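PDB 3L2B: probable manganase-dependent inorganic pyrophosphatase, which probably hydrolyses inorganic pyrophosphate in a manganese-dependent reaction, under control of a regulatory region that binds the inhibitor AMP or the activator diadenosine tetraphosphate. Local coordinates for residues 25-30 with 181-186; 81-86 with 166-171; 102-107 with 123-128. All coordinates share one frame; numbering follows the deposited sequence.

How the contacts relate
The three contacts run from the CBS part of the regulatory region into its DRTGG domain. Contact 1 joins the two parts, with the L26 side chain about 12 Å from the bound diadenosine tetraphosphate. Contacts 2 and 3 lie within the DRTGG domain, at different strands of one mixed sheet, their centres about 12 Å apart. Contacts 1 and 2 are centred about 13 Å apart and meet directly: N81 ND2 lies 3.1 Å from S184 O, a probable hydrogen bond. Contact 3, about 19 Å from contact 1 between centres, does not touch it, yet both reach the second subunit. Along the chain the loops are nested, contact 3 within contact 2 and contact 2 within contact 1.

Contact 1: 25-30 with 181-186; sequences SLKMAW and IVQSLP
Two backbone hydrogen bonds join the start of helix 26-35 to the turn that follows helix 174-180. L26 N donates to L185 O at 2.9 Å, and K27 N donates to Q183 O at 3.0 Å. Both donors lie in the plane of the accepting carbonyl, although the bonds are bent, with N-H...O angles of 135° and 141°. S25 adds a CA-H...O contact, its CA 3.4 Å from L185 O. The L26 side chain carries most of the apolar packing. Its CG sits beside the backbone N, anti to the carbonyl carbon, so the branch runs alongside L185 in the same direction and CD1 comes within 4.0 Å of L185 CB. K27 crosses Q183 obliquely, and its CG approaches the amide oxygen OE1.

Behind this first shell, each segment holds its own shape. S25 is the N-cap: its OG takes the crowded position between the backbone N and carbonyl carbon, where it accepts from M28 N at 3.0 Å along a nearly straight line. Across the contact, the 182-184 stretch is a short 3-10 turn in which I181 O receives both S184 N and S184 OG, the hydroxyl approaching nearly along the C=O axis at 2.7 Å. Helix 187-190 packs on L26 through V187 and V190, while M64 of the second subunit packs on Q183.

Helices begin with N-H groups that have no acceptor in a preceding turn. Here the three amides of L26, K27 and M28 are satisfied by two carbonyls of the 181-186 turn and one local hydroxyl. The helix dipole would be expected to strengthen these bonds, so the CBS helix appears to be capped in part by the turn that follows helix 174-180.

Contact 2: 81-86 with 166-171; sequences NILDTL and TVITTP
I168 holds CG1 in the crowded position between its backbone N and carbonyl carbon (chi1 70°), and T170 sets OG1 anti to its own backbone N (chi1 174°); these rotations aim the I168 branches and the T170 hydroxyl at helix 79-85 and the residue that ends it. I168 points toward the helix, and its two branches divide the work. CD1, at the end of the longer branch, meets I82 CG2 at 3.9 Å, the two side chains crossing at about a right angle. The shorter branch, CG2, meets L83 CD2 at 3.7 Å, in a more oblique crossing.

The polar tie lies where the helix ends. L86 is the first residue to leave helical geometry, and its carbonyl O accepts from T170 OG1 at 2.6 Å, in the carbonyl plane and on a lone pair. P171 CD lies against the same oxygen at 3.4 Å. T170 OG1 is also hydrogen-bonded by H172 N, so its rotation is fixed from two sides. Within the last helical turn, N81 O accepts from both T85 N and T85 OG1.

The contact is thus a helix packed on one face of the mixed DRTGG sheet. Strand 166-169 runs between antiparallel strand 89-92 and parallel strand 143-146; I168 also touches A90 and I145 on these neighbours, and L79 of the helix covers it as well.

Contact 3: 102-107 with 123-128; sequences GKVVVA and IAIAGD
Strands 104-106 and 123-126 run parallel, their axes 4.7 Å apart at closest approach and inclined by 23°, as the edge pair, within this chain, of the mixed sheet of the DRTGG domain. The hydrogen bonds follow the parallel pattern, in which I123 and I125 each donate and accept toward strand 104-106: I123 N to K103 O, V105 N to I123 O, I125 N to V105 O at 2.8 Å (N-H...O angle 171°), and A107 N to I125 O at 2.7 Å. A124 turns its backbone the other way, to L143 and I145 of strand 143-146.

V104, V106, I123 and I125 share one face of the sheet. V104 carries CG1 anti to its backbone N, so that it reaches diagonally past I123 to I125 CD1 at 3.7 Å. Helix 174-180 lies over this face through S178, and F175 of the second subunit packs on V104 and V106. V105 and A124 occupy the other face, where L136 of helix 130-138 touches A124. K103 points away from its partner strand and forms a salt bridge to D122. I123, with chi2 at 85°, sets its CD1 3.8 Å from G102 O.

Contact 1: 25-30 with 181-186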
loop_
_atom_site.group_PDB
_atom_site.type_symbol
_atom_site.label_atom_id
_atom_site.label_comp_id
_atom_site.label_asym_id
_atom_site.label_seq_id
_atom_site.Cartn_x
_atom_site.Cartn_y
_atom_site.Cartn_z
ATOM N N SER A 25 2.471 3.633 -14.300
ATOM C CA SER A 25 1.846 3.590 -12.941
ATOM C C SER A 25 2.426 2.485 -12.071
ATOM O O SER A 25 2.885 1.458 -12.577
ATOM C CB SER A 25 0.345 3.344 -13.022
ATOM O OG SER A 25 0.115 2.023 -13.443
ATOM N N LEU A 26 2.344 2.683 -10.763
ATOM C CA LEU A 26 2.750 1.638 -9.785
ATOM C C LEU A 26 2.012 0.346 -9.996
ATOM O O LEU A 26 2.567 -0.744 -9.816
ATOM C CB LEU A 26 2.504 2.078 -8.367
ATOM C CG LEU A 26 3.368 3.223 -7.873
ATOM C CD1 LEU A 26 3.129 3.434 -6.350
ATOM C CD2 LEU A 26 4.825 2.994 -8.200
ATOM N N LYS A 27 0.759 0.473 -10.404
ATOM C CA LYS A 27 -0.074 -0.704 -10.653
ATOM C C LYS A 27 0.498 -1.548 -11.790
ATOM O O LYS A 27 0.612 -2.775 -11.695
ATOM C CB LYS A 27 -1.485 -0.282 -11.046
ATOM C CG LYS A 27 -2.487 -1.425 -11.070
ATOM C CD LYS A 27 -3.436 -1.304 -12.258
ATOM C CE LYS A 27 -4.614 -2.272 -12.152
ATOM N NZ LYS A 27 -5.409 -2.353 -13.430
ATOM N N MET A 28 0.767 -0.870 -12.901
ATOM C CA MET A 28 1.305 -1.528 -14.107
ATOM C C MET A 28 2.682 -2.063 -13.854
ATOM O O MET A 28 3.060 -3.086 -14.398
ATOM C CB MET A 28 1.374 -0.563 -15.306
ATOM C CG MET A 28 0.021 -0.244 -15.978
ATOM S SD MET A 28 0.186 0.816 -17.476
ATOM C CE MET A 28 0.467 2.473 -16.782
ATOM N N ALA A 29 3.445 -1.341 -13.037
ATOM C CA ALA A 29 4.821 -1.726 -12.758
ATOM C C ALA A 29 4.770 -3.059 -12.017
ATOM O O ALA A 29 5.465 -4.015 -12.365
ATOM C CB ALA A 29 5.569 -0.643 -11.932
ATOM N N TRP A 30 3.888 -3.129 -11.032
ATOM C CA TRP A 30 3.809 -4.301 -10.168
ATOM C C TRP A 30 3.312 -5.534 -10.900
ATOM O O TRP A 30 3.797 -6.640 -10.655
ATOM C CB TRP A 30 2.957 -4.009 -8.922
ATOM C CG TRP A 30 2.548 -5.222 -8.186
ATOM C CD1 TRP A 30 1.320 -5.771 -8.180
ATOM C CD2 TRP A 30 3.373 -6.058 -7.363
ATOM N NE1 TRP A 30 1.307 -6.888 -7.397
ATOM C CE2 TRP A 30 2.554 -7.087 -6.874
ATOM C CE3 TRP A 30 4.714 -6.021 -6.978
ATOM C CZ2 TRP A 30 3.022 -8.086 -6.005
ATOM C CZ3 TRP A 30 5.190 -7.012 -6.126
ATOM C CH2 TRP A 30 4.342 -8.036 -5.653
ATOM N N ILE A 181 -6.252 4.611 -5.461
ATOM C CA ILE A 181 -5.814 5.746 -6.252
ATOM C C ILE A 181 -4.301 5.993 -6.149
ATOM O O ILE A 181 -3.688 6.499 -7.126
ATOM C CB ILE A 181 -6.606 7.031 -5.926
ATOM C CG1 ILE A 181 -6.480 7.998 -7.102
ATOM C CG2 ILE A 181 -6.110 7.605 -4.609
ATOM C CD1 ILE A 181 -7.236 9.301 -6.947
ATOM N N VAL A 182 -3.666 5.594 -5.037
ATOM C CA VAL A 182 -2.195 5.810 -4.908
ATOM C C VAL A 182 -1.379 4.867 -5.810
ATOM O O VAL A 182 -0.200 5.109 -6.084
ATOM C CB VAL A 182 -1.672 5.716 -3.497
ATOM C CG1 VAL A 182 -2.378 6.791 -2.642
ATOM C CG2 VAL A 182 -1.875 4.292 -2.909
ATOM N N GLN A 183 -2.044 3.846 -6.321
ATOM C CA GLN A 183 -1.410 2.900 -7.221
ATOM C C GLN A 183 -1.254 3.505 -8.622
ATOM O O GLN A 183 -0.699 2.909 -9.518
ATOM C CB GLN A 183 -2.246 1.621 -7.306
ATOM C CG GLN A 183 -2.513 0.980 -5.916
ATOM C CD GLN A 183 -3.151 -0.377 -6.048
ATOM O OE1 GLN A 183 -3.258 -0.898 -7.149
ATOM N NE2 GLN A 183 -3.593 -0.954 -4.928
ATOM N N SER A 184 -1.754 4.707 -8.790
ATOM C CA SER A 184 -1.733 5.350 -10.076
ATOM C C SER A 184 -0.473 6.203 -10.212
ATOM O O SER A 184 -0.138 6.642 -11.308
ATOM C CB SER A 184 -3.010 6.194 -10.247
ATOM O OG SER A 184 -2.863 7.352 -9.501
ATOM N N LEU A 185 0.244 6.394 -9.100
ATOM C CA LEU A 185 1.490 7.174 -9.089
ATOM C C LEU A 185 2.520 6.701 -10.135
ATOM O O LEU A 185 2.773 5.499 -10.280
ATOM C CB LEU A 185 2.181 7.126 -7.718
ATOM C CG LEU A 185 1.454 7.790 -6.545
ATOM C CD1 LEU A 185 2.217 7.606 -5.229
ATOM C CD2 LEU A 185 1.243 9.221 -6.820
ATOM N N PRO A 186 3.180 7.645 -10.819
ATOM C CA PRO A 186 4.236 7.192 -11.743
ATOM C C PRO A 186 5.462 6.683 -11.032
ATOM O O PRO A 186 5.842 7.212 -10.001
ATOM C CB PRO A 186 4.594 8.467 -12.531
ATOM C CG PRO A 186 4.284 9.613 -11.585
ATOM C CD PRO A 186 3.128 9.104 -10.689
#

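Contact 2: 81-86 with 166-171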
loop_
_atom_site.group_PDB
_atom_site.type_symbol
_atom_site.label_atom_id
_atom_site.label_comp_id
_atom_site.label_asym_id
_atom_site.label_seq_id
_atom_site.Cartn_x
_atom_site.Cartn_y
_atom_site.Cartn_z
ATOM N N ASN A 81 -3.017 7.477 -16.030
ATOM C CA ASN A 81 -2.648 6.551 -14.964
ATOM C C ASN A 81 -3.806 6.322 -14.006
ATOM O O ASN A 81 -4.131 5.172 -13.652
ATOM C CB ASN A 81 -1.401 7.034 -14.221
ATOM C CG ASN A 81 -0.136 6.678 -14.958
ATOM O OD1 ASN A 81 -0.170 6.429 -16.155
ATOM N ND2 ASN A 81 0.975 6.624 -14.252
ATOM N N ILE A 82 -4.449 7.434 -13.653
ATOM C CA ILE A 82 -5.603 7.423 -12.774
ATOM C C ILE A 82 -6.736 6.668 -13.455
ATOM O O ILE A 82 -7.384 5.809 -12.836
ATOM C CB ILE A 82 -6.074 8.842 -12.391
ATOM C CG1 ILE A 82 -5.043 9.537 -11.509
ATOM C CG2 ILE A 82 -7.374 8.777 -11.623
ATOM C CD1 ILE A 82 -5.217 11.075 -11.404
ATOM N N LEU A 83 -6.962 6.956 -14.739
ATOM C CA LEU A 83 -8.028 6.255 -15.480
ATOM C C LEU A 83 -7.799 4.749 -15.445
ATOM O O LEU A 83 -8.725 3.990 -15.187
ATOM C CB LEU A 83 -8.146 6.708 -16.939
ATOM C CG LEU A 83 -8.843 8.047 -17.185
ATOM C CD1 LEU A 83 -8.713 8.447 -18.684
ATOM C CD2 LEU A 83 -10.301 8.007 -16.744
ATOM N N ASP A 84 -6.565 4.321 -15.686
ATOM C CA ASP A 84 -6.242 2.885 -15.732
ATOM C C ASP A 84 -6.443 2.236 -14.370
ATOM O O ASP A 84 -7.035 1.180 -14.263
ATOM C CB ASP A 84 -4.785 2.649 -16.137
ATOM C CG ASP A 84 -4.410 1.152 -16.137
ATOM O OD1 ASP A 84 -4.799 0.449 -17.090
ATOM O OD2 ASP A 84 -3.746 0.660 -15.187
ATOM N N THR A 85 -5.929 2.896 -13.337
ATOM C CA THR A 85 -5.902 2.352 -11.991
ATOM C C THR A 85 -7.314 2.191 -11.429
ATOM O O THR A 85 -7.605 1.249 -10.729
ATOM C CB THR A 85 -5.091 3.263 -11.031
ATOM O OG1 THR A 85 -3.762 3.417 -11.546
ATOM C CG2 THR A 85 -5.035 2.661 -9.625
ATOM N N LEU A 86 -8.188 3.128 -11.746
ATOM C CA LEU A 86 -9.561 3.107 -11.233
ATOM C C LEU A 86 -10.517 2.479 -12.244
ATOM O O LEU A 86 -11.729 2.470 -12.054
ATOM C CB LEU A 86 -10.010 4.522 -10.876
ATOM C CG LEU A 86 -9.201 5.192 -9.759
ATOM C CD1 LEU A 86 -9.726 6.614 -9.492
ATOM C CD2 LEU A 86 -9.256 4.347 -8.489
ATOM N N THR A 166 -12.176 18.497 -15.261
ATOM C CA THR A 166 -12.049 17.093 -15.658
ATOM C C THR A 166 -12.939 16.211 -14.790
ATOM O O THR A 166 -12.979 16.344 -13.557
ATOM C CB THR A 166 -10.628 16.605 -15.538
ATOM O OG1 THR A 166 -9.781 17.460 -16.304
ATOM C CG2 THR A 166 -10.495 15.144 -16.041
ATOM N N VAL A 167 -13.685 15.340 -15.458
ATOM C CA VAL A 167 -14.615 14.450 -14.795
ATOM C C VAL A 167 -14.427 13.028 -15.288
ATOM O O VAL A 167 -14.346 12.791 -16.474
ATOM C CB VAL A 167 -16.042 14.835 -15.099
ATOM C CG1 VAL A 167 -16.989 13.969 -14.292
ATOM C CG2 VAL A 167 -16.254 16.310 -14.838
ATOM N N ILE A 168 -14.363 12.088 -14.359
ATOM C CA ILE A 168 -14.283 10.695 -14.703
ATOM C C ILE A 168 -15.186 9.859 -13.816
ATOM O O ILE A 168 -15.697 10.318 -12.795
ATOM C CB ILE A 168 -12.847 10.176 -14.604
ATOM C CG1 ILE A 168 -12.398 10.102 -13.130
ATOM C CG2 ILE A 168 -11.908 11.066 -15.430
ATOM C CD1 ILE A 168 -10.957 9.596 -12.940
ATOM N N THR A 169 -15.373 8.620 -14.242
ATOM C CA THR A 169 -16.248 7.686 -13.556
ATOM C C THR A 169 -15.584 6.337 -13.391
ATOM O O THR A 169 -15.095 5.746 -14.349
ATOM C CB THR A 169 -17.560 7.471 -14.337
ATOM O OG1 THR A 169 -18.311 8.691 -14.339
ATOM C CG2 THR A 169 -18.400 6.366 -13.667
ATOM N N THR A 170 -15.581 5.852 -12.158
ATOM C CA THR A 170 -15.036 4.532 -11.871
ATOM C C THR A 170 -16.127 3.580 -11.404
ATOM O O THR A 170 -17.120 4.015 -10.850
ATOM C CB THR A 170 -13.966 4.600 -10.760
ATOM O OG1 THR A 170 -13.561 3.262 -10.420
ATOM C CG2 THR A 170 -14.521 5.277 -9.513
ATOM N N PRO A 171 -15.930 2.265 -11.571
ATOM C CA PRO A 171 -16.975 1.373 -11.027
ATOM C C PRO A 171 -16.899 1.215 -9.499
ATOM O O PRO A 171 -17.829 0.768 -8.847
ATOM C CB PRO A 171 -16.696 0.042 -11.732
ATOM C CG PRO A 171 -15.320 0.129 -12.234
ATOM C CD PRO A 171 -15.026 1.561 -12.497
#

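Contact 3: 102-107 with 123-128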
loop_
_atom_site.group_PDB
_atom_site.type_symbol
_atom_site.label_atom_id
_atom_site.label_comp_id
_atom_site.label_asym_id
_atom_site.label_seq_id
_atom_site.Cartn_x
_atom_site.Cartn_y
_atom_site.Cartn_z
ATOM N N GLY A 102 -4.507 19.886 -6.048
ATOM C CA GLY A 102 -4.965 19.919 -4.648
ATOM C C GLY A 102 -4.840 18.598 -3.912
ATOM O O GLY A 102 -3.960 17.791 -4.169
ATOM N N LYS A 103 -5.779 18.382 -3.009
ATOM C CA LYS A 103 -5.828 17.161 -2.202
ATOM C C LYS A 103 -6.981 16.264 -2.624
ATOM O O LYS A 103 -8.001 16.760 -3.112
ATOM C CB LYS A 103 -5.980 17.521 -0.721
ATOM C CG LYS A 103 -7.266 18.329 -0.339
ATOM C CD LYS A 103 -7.411 18.492 1.210
ATOM C CE LYS A 103 -8.539 19.483 1.645
ATOM N NZ LYS A 103 -8.616 20.725 0.790
ATOM N N VAL A 104 -6.805 14.949 -2.423
ATOM C CA VAL A 104 -7.894 13.978 -2.591
ATOM C C VAL A 104 -8.778 13.999 -1.357
ATOM O O VAL A 104 -8.306 14.003 -0.257
ATOM C CB VAL A 104 -7.420 12.535 -2.808
ATOM C CG1 VAL A 104 -8.626 11.638 -3.183
ATOM C CG2 VAL A 104 -6.353 12.471 -3.884
ATOM N N VAL A 105 -10.071 14.037 -1.582
ATOM C CA VAL A 105 -11.033 14.170 -0.532
ATOM C C VAL A 105 -12.281 13.423 -0.931
ATOM O O VAL A 105 -12.765 13.533 -2.076
ATOM C CB VAL A 105 -11.417 15.644 -0.282
ATOM C CG1 VAL A 105 -12.612 15.730 0.680
ATOM C CG2 VAL A 105 -10.259 16.418 0.318
ATOM N N VAL A 106 -12.797 12.650 -0.003
ATOM C CA VAL A 106 -14.090 12.003 -0.210
ATOM C C VAL A 106 -15.161 13.031 0.111
ATOM O O VAL A 106 -15.187 13.610 1.206
ATOM C CB VAL A 106 -14.257 10.760 0.676
ATOM C CG1 VAL A 106 -15.680 10.185 0.556
ATOM C CG2 VAL A 106 -13.194 9.719 0.311
ATOM N N ALA A 107 -16.022 13.270 -0.864
ATOM C CA ALA A 107 -17.136 14.193 -0.693
ATOM C C ALA A 107 -18.326 13.439 -0.104
ATOM O O ALA A 107 -19.210 13.011 -0.842
ATOM C CB ALA A 107 -17.520 14.813 -2.005
ATOM N N ILE A 123 -9.004 17.060 -5.674
ATOM C CA ILE A 123 -9.552 15.860 -6.287
ATOM C C ILE A 123 -10.627 15.309 -5.376
ATOM O O ILE A 123 -10.362 14.889 -4.228
ATOM C CB ILE A 123 -8.459 14.808 -6.506
ATOM C CG1 ILE A 123 -7.346 15.400 -7.393
ATOM C CG2 ILE A 123 -9.012 13.581 -7.167
ATOM C CD1 ILE A 123 -6.323 16.177 -6.666
ATOM N N ALA A 124 -11.844 15.300 -5.889
ATOM C CA ALA A 124 -13.021 14.907 -5.111
ATOM C C ALA A 124 -13.589 13.582 -5.537
ATOM O O ALA A 124 -13.903 13.367 -6.681
ATOM C CB ALA A 124 -14.099 15.978 -5.193
ATOM N N ILE A 125 -13.729 12.690 -4.573
ATOM C CA ILE A 125 -14.387 11.423 -4.797
ATOM C C ILE A 125 -15.810 11.562 -4.325
ATOM O O ILE A 125 -16.054 11.884 -3.180
ATOM C CB ILE A 125 -13.698 10.296 -4.042
ATOM C CG1 ILE A 125 -12.282 10.098 -4.588
ATOM C CG2 ILE A 125 -14.525 9.053 -4.150
ATOM C CD1 ILE A 125 -11.401 9.300 -3.664
ATOM N N ALA A 126 -16.742 11.339 -5.249
ATOM C CA ALA A 126 -18.160 11.637 -5.049
ATOM C C ALA A 126 -19.044 10.528 -5.547
ATOM O O ALA A 126 -18.673 9.766 -6.436
ATOM C CB ALA A 126 -18.534 12.926 -5.793
ATOM N N GLY A 127 -20.243 10.477 -4.986
ATOM C CA GLY A 127 -21.264 9.530 -5.423
ATOM C C GLY A 127 -22.142 10.023 -6.557
ATOM O O GLY A 127 -21.802 10.951 -7.286
ATOM N N ASP A 128 -23.305 9.387 -6.632
ATOM C CA ASP A 128 -24.285 9.513 -7.723
ATOM C C ASP A 128 -25.046 10.838 -7.659
ATOM O O ASP A 128 -25.673 11.271 -8.646
ATOM C CB ASP A 128 -25.302 8.357 -7.618
ATOM C CG ASP A 128 -25.967 8.018 -8.942
ATOM O OD1 ASP A 128 -26.034 8.886 -9.846
ATOM O OD2 ASP A 128 -26.437 6.864 -9.071
#